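Local coordinates for protein glutaredoxin, CPYC type (Chlamydomonas reinhardtii, PDB 7NCV) that probably reduces disulfides and glutathione mixed disulfides with glutathione as electron donor, as a redox-active glutaredoxin of the thioredoxin fold, at residues Y29-F40 with D86-L97. Sequence-based numbering, arbitrary orientation.
With ACT (acetate ion), chain B.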
loop_
_atom_site.group_PDB
_atom_site.type_symbol
_atom_site.label_atom_id
_atom_site.label_comp_id
_atom_site.label_asym_id
_atom_site.label_seq_id
_atom_site.Cartn_x
_atom_site.Cartn_y
_atom_site.Cartn_z
ATOM N N TYR A 29 5.662 -3.714 -10.444
ATOM C CA TYR A 29 4.758 -4.351 -9.500
ATOM C C TYR A 29 3.875 -3.313 -8.802
ATOM O O TYR A 29 2.723 -3.621 -8.457
ATOM C CB TYR A 29 5.543 -5.207 -8.472
ATOM C CG TYR A 29 6.021 -6.510 -9.089
ATOM C CD1 TYR A 29 5.153 -7.593 -9.190
ATOM C CD2 TYR A 29 7.293 -6.645 -9.556
ATOM C CE1 TYR A 29 5.559 -8.825 -9.768
ATOM C CE2 TYR A 29 7.695 -7.859 -10.170
ATOM C CZ TYR A 29 6.813 -8.916 -10.240
ATOM O OH TYR A 29 7.198 -10.121 -10.792
ATOM N N CYS A 30 4.370 -2.088 -8.641
ATOM C CA CYS A 30 3.528 -1.007 -8.103
ATOM C C CYS A 30 2.399 -0.715 -9.078
ATOM O O CYS A 30 1.239 -0.535 -8.682
ATOM C CB CYS A 30 4.373 0.235 -7.868
ATOM S SG CYS A 30 5.594 0.070 -6.526
ATOM N N VAL A 31 2.708 -0.721 -10.387
ATOM C CA VAL A 31 1.674 -0.500 -11.380
ATOM C C VAL A 31 0.650 -1.624 -11.326
ATOM O O VAL A 31 -0.545 -1.385 -11.456
ATOM C CB VAL A 31 2.290 -0.349 -12.793
ATOM C CG1 VAL A 31 1.167 -0.213 -13.855
ATOM C CG2 VAL A 31 3.219 0.840 -12.816
ATOM N N LYS A 32 1.094 -2.876 -11.154
ATOM C CA LYS A 32 0.143 -3.979 -11.066
ATOM C C LYS A 32 -0.823 -3.749 -9.917
ATOM O O LYS A 32 -2.035 -3.951 -10.077
ATOM C CB LYS A 32 0.927 -5.274 -10.860
ATOM C CG LYS A 32 0.101 -6.541 -10.947
ATOM C CD LYS A 32 0.996 -7.799 -10.895
ATOM C CE LYS A 32 1.911 -7.932 -12.051
ATOM N NZ LYS A 32 2.416 -9.356 -12.059
ATOM N N ALA A 33 -0.314 -3.280 -8.770
ATOM C CA ALA A 33 -1.204 -3.018 -7.643
ATOM C C ALA A 33 -2.135 -1.856 -7.919
ATOM O O ALA A 33 -3.326 -1.938 -7.603
ATOM C CB ALA A 33 -0.358 -2.718 -6.420
ATOM N N LYS A 34 -1.599 -0.782 -8.506
ATOM C CA LYS A 34 -2.418 0.397 -8.778
ATOM C C LYS A 34 -3.506 0.052 -9.771
ATOM O O LYS A 34 -4.671 0.425 -9.603
ATOM C CB LYS A 34 -1.533 1.506 -9.324
ATOM C CG LYS A 34 -0.646 2.102 -8.259
ATOM C CD LYS A 34 0.455 2.900 -9.041
ATOM C CE LYS A 34 1.307 3.649 -8.021
ATOM N NZ LYS A 34 2.331 4.415 -8.845
ATOM N N ASN A 35 -3.154 -0.706 -10.830
ATOM C CA ASN A 35 -4.142 -1.036 -11.850
ATOM C C ASN A 35 -5.244 -1.898 -11.248
ATOM O O ASN A 35 -6.424 -1.756 -11.619
ATOM C CB ASN A 35 -3.476 -1.760 -13.007
ATOM C CG ASN A 35 -2.752 -0.806 -13.940
ATOM O OD1 ASN A 35 -2.898 0.413 -13.865
ATOM N ND2 ASN A 35 -1.941 -1.404 -14.859
ATOM N N ALA A 36 -4.877 -2.797 -10.314
ATOM C CA ALA A 36 -5.871 -3.639 -9.654
ATOM C C ALA A 36 -6.861 -2.799 -8.847
ATOM O O ALA A 36 -8.094 -2.959 -8.981
ATOM C CB ALA A 36 -5.176 -4.680 -8.788
ATOM N N LEU A 37 -6.335 -1.908 -8.018
ATOM C CA LEU A 37 -7.194 -1.005 -7.257
ATOM C C LEU A 37 -8.026 -0.136 -8.192
ATOM O O LEU A 37 -9.198 0.163 -7.881
ATOM C CB LEU A 37 -6.284 -0.169 -6.361
ATOM C CG LEU A 37 -5.752 -0.977 -5.178
ATOM C CD1 LEU A 37 -4.569 -0.202 -4.563
ATOM C CD2 LEU A 37 -6.799 -1.359 -4.092
ATOM N N ASN A 38 -7.434 0.327 -9.296
ATOM C CA ASN A 38 -8.140 1.230 -10.228
ATOM C C ASN A 38 -9.331 0.551 -10.900
ATOM O O ASN A 38 -10.193 1.248 -11.471
ATOM C CB ASN A 38 -7.183 1.756 -11.292
ATOM C CG ASN A 38 -6.168 2.706 -10.718
ATOM O OD1 ASN A 38 -6.271 3.179 -9.584
ATOM N ND2 ASN A 38 -5.184 3.020 -11.536
ATOM N N GLN A 39 -9.413 -0.796 -10.867
ATOM C CA GLN A 39 -10.618 -1.450 -11.365
ATOM C C GLN A 39 -11.846 -1.097 -10.533
ATOM O O GLN A 39 -12.987 -1.213 -11.045
ATOM C CB GLN A 39 -10.452 -2.973 -11.362
ATOM C CG GLN A 39 -9.288 -3.464 -12.186
ATOM C CD GLN A 39 -9.188 -5.007 -12.134
ATOM O OE1 GLN A 39 -8.106 -5.590 -12.294
ATOM N NE2 GLN A 39 -10.323 -5.662 -11.900
ATOM N N PHE A 40 -11.640 -0.673 -9.279
ATOM C CA PHE A 40 -12.728 -0.422 -8.345
ATOM C C PHE A 40 -12.792 1.000 -7.834
ATOM O O PHE A 40 -13.906 1.497 -7.661
ATOM C CB PHE A 40 -12.616 -1.359 -7.152
ATOM C CG PHE A 40 -12.587 -2.819 -7.580
ATOM C CD1 PHE A 40 -13.765 -3.460 -7.936
ATOM C CD2 PHE A 40 -11.370 -3.490 -7.691
ATOM C CE1 PHE A 40 -13.722 -4.827 -8.380
ATOM C CE2 PHE A 40 -11.349 -4.820 -8.136
ATOM C CZ PHE A 40 -12.516 -5.457 -8.475
ATOM N N ASP A 86 1.620 -8.648 -6.941
ATOM C CA ASP A 86 0.954 -9.897 -7.301
ATOM C C ASP A 86 -0.204 -10.197 -6.370
ATOM O O ASP A 86 -1.258 -10.666 -6.821
ATOM C CB ASP A 86 1.950 -11.053 -7.287
ATOM C CG ASP A 86 2.770 -11.104 -8.552
ATOM O OD1 ASP A 86 2.488 -10.336 -9.510
ATOM O OD2 ASP A 86 3.703 -11.961 -8.636
ATOM N N ASP A 87 -0.037 -9.946 -5.052
ATOM C CA ASP A 87 -1.124 -10.238 -4.126
ATOM C C ASP A 87 -2.351 -9.392 -4.471
ATOM O O ASP A 87 -3.494 -9.862 -4.365
ATOM C CB ASP A 87 -0.701 -9.929 -2.698
ATOM C CG ASP A 87 0.428 -10.782 -2.221
ATOM O OD1 ASP A 87 0.467 -12.025 -2.551
ATOM O OD2 ASP A 87 1.274 -10.269 -1.435
ATOM N N THR A 88 -2.138 -8.100 -4.736
ATOM C CA THR A 88 -3.270 -7.221 -4.979
ATOM C C THR A 88 -3.968 -7.585 -6.276
ATOM O O THR A 88 -5.221 -7.614 -6.332
ATOM C CB THR A 88 -2.787 -5.757 -4.984
ATOM O OG1 THR A 88 -2.152 -5.498 -3.717
ATOM C CG2 THR A 88 -3.976 -4.781 -5.113
ATOM N N ALA A 89 -3.194 -7.908 -7.323
ATOM C CA ALA A 89 -3.810 -8.360 -8.573
ATOM C C ALA A 89 -4.565 -9.671 -8.384
ATOM O O ALA A 89 -5.654 -9.845 -8.953
ATOM C CB ALA A 89 -2.721 -8.513 -9.653
ATOM N N ALA A 90 -4.007 -10.606 -7.597
ATOM C CA ALA A 90 -4.730 -11.862 -7.354
ATOM C C ALA A 90 -6.050 -11.578 -6.647
ATOM O O ALA A 90 -7.101 -12.161 -6.991
ATOM C CB ALA A 90 -3.851 -12.778 -6.524
ATOM N N ALA A 91 -6.029 -10.671 -5.669
ATOM C CA ALA A 91 -7.277 -10.371 -4.990
ATOM C C ALA A 91 -8.273 -9.662 -5.927
ATOM O O ALA A 91 -9.496 -9.893 -5.803
ATOM C CB ALA A 91 -6.982 -9.480 -3.779
ATOM N N ALA A 92 -7.786 -8.841 -6.870
ATOM C CA ALA A 92 -8.709 -8.278 -7.858
ATOM C C ALA A 92 -9.373 -9.386 -8.667
ATOM O O ALA A 92 -10.610 -9.361 -8.871
ATOM C CB ALA A 92 -7.992 -7.324 -8.796
ATOM N N SER A 93 -8.567 -10.376 -9.116
ATOM C CA SER A 93 -9.046 -11.439 -9.992
ATOM C C SER A 93 -10.005 -12.399 -9.292
ATOM O O SER A 93 -10.822 -13.055 -9.964
ATOM C CB SER A 93 -7.837 -12.248 -10.512
ATOM O OG SER A 93 -7.083 -11.385 -11.379
ATOM N N ASN A 94 -9.831 -12.630 -7.981
ATOM C CA ASN A 94 -10.581 -13.673 -7.298
ATOM C C ASN A 94 -11.773 -13.146 -6.509
ATOM O O ASN A 94 -12.465 -13.970 -5.890
ATOM C CB ASN A 94 -9.678 -14.546 -6.402
ATOM C CG ASN A 94 -9.089 -13.807 -5.211
ATOM O OD1 ASN A 94 -9.639 -12.832 -4.742
ATOM N ND2 ASN A 94 -8.031 -14.382 -4.645
ATOM N N GLY A 95 -12.086 -11.833 -6.611
ATOM C CA GLY A 95 -13.297 -11.318 -5.999
ATOM C C GLY A 95 -13.073 -10.760 -4.624
ATOM O O GLY A 95 -13.963 -10.060 -4.088
ATOM N N THR A 96 -11.917 -11.017 -4.015
ATOM C CA THR A 96 -11.749 -10.549 -2.641
ATOM C C THR A 96 -11.344 -9.088 -2.538
ATOM O O THR A 96 -11.633 -8.508 -1.479
ATOM C CB THR A 96 -10.746 -11.418 -1.870
ATOM O OG1 THR A 96 -9.457 -11.365 -2.502
ATOM C CG2 THR A 96 -11.260 -12.842 -1.723
ATOM N N LEU A 97 -10.717 -8.493 -3.571
ATOM C CA LEU A 97 -10.340 -7.081 -3.473
ATOM C C LEU A 97 -11.582 -6.243 -3.369
ATOM O O LEU A 97 -11.670 -5.371 -2.493
ATOM C CB LEU A 97 -9.507 -6.652 -4.666
ATOM C CG LEU A 97 -9.029 -5.195 -4.567
ATOM C CD1 LEU A 97 -8.230 -5.045 -3.250
ATOM C CD2 LEU A 97 -8.129 -4.910 -5.740
HETATM C C ACT B . 5.228 -7.909 -5.634
HETATM O O ACT B . 4.924 -6.798 -5.158
HETATM O OXT ACT B . 4.414 -8.801 -6.003
HETATM C CH3 ACT B . 6.760 -8.252 -5.797
HETATM O O HOH W 1 5.413 -12.151 -10.799
HETATM O O HOH W 2 -11.082 -8.638 -11.761
#
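Lys32 on helix 28-41 and Asp86 on helix 85-94 form a salt bridge. Lys32 NZ donates to Asp86 OD1 at 2.7 Å, nearly along the C-O axis of that oxygen. With CG anti to the backbone N (chi1 -172°), the lysine chain crosses to the other helix, and a bend at chi3 brings the amine to the carboxylate. Lys32 CG rests on Ala89 CB at 3.7 Å. With an alanine here, the Asp86 carboxylate would probably lose its positive partner, and the methyl of Ala89 the aliphatic chain that rests on it.

Asp86 OD1 also lies at the edge of the Tyr29 ring, in its plane, 3.4 Å from CE1. A water joins Tyr29 OH to Asp86 OD2. The methyl of an acetate ion, probably from the crystallisation liquor, lies over one ring face. The acetate OXT accepts a hydrogen bond from Asp86 N. A second water links Gln39 NE2 to the carbonyl of Ala92.

The middle is mainly apolar. Ala36 is a knob in a hole made by Thr88, Ala89, Ala92 and Leu97; its CB is 3.9 Å from Ala92 CB. Small residues let the axes of 29-40 and 86-94 approach to 7.9 Å, with N-to-C directions 26° apart. Thr88 turns CG2 to Ala33 and Ala36, while its OG1 is hydrogen-bonded to the carbonyl O of Gly84. Leu97 CD1 meets Leu37 CD2 at 4.0 Å, and Leu97 CD2 touches Phe40 CE2 at 4.0 Å. The Phe40 ring has Ala92 CB at its edge.

The pair packs helix 28-41, which carries Cys30 of the CxxC motif, against helix 85-94 and the start of helix 96-103. Beneath lies the central sheet of the thioredoxin fold: Ala33 and Thr88 touch Val75, Leu37 reaches strand 19-23, and Leu97 reaches Ile77.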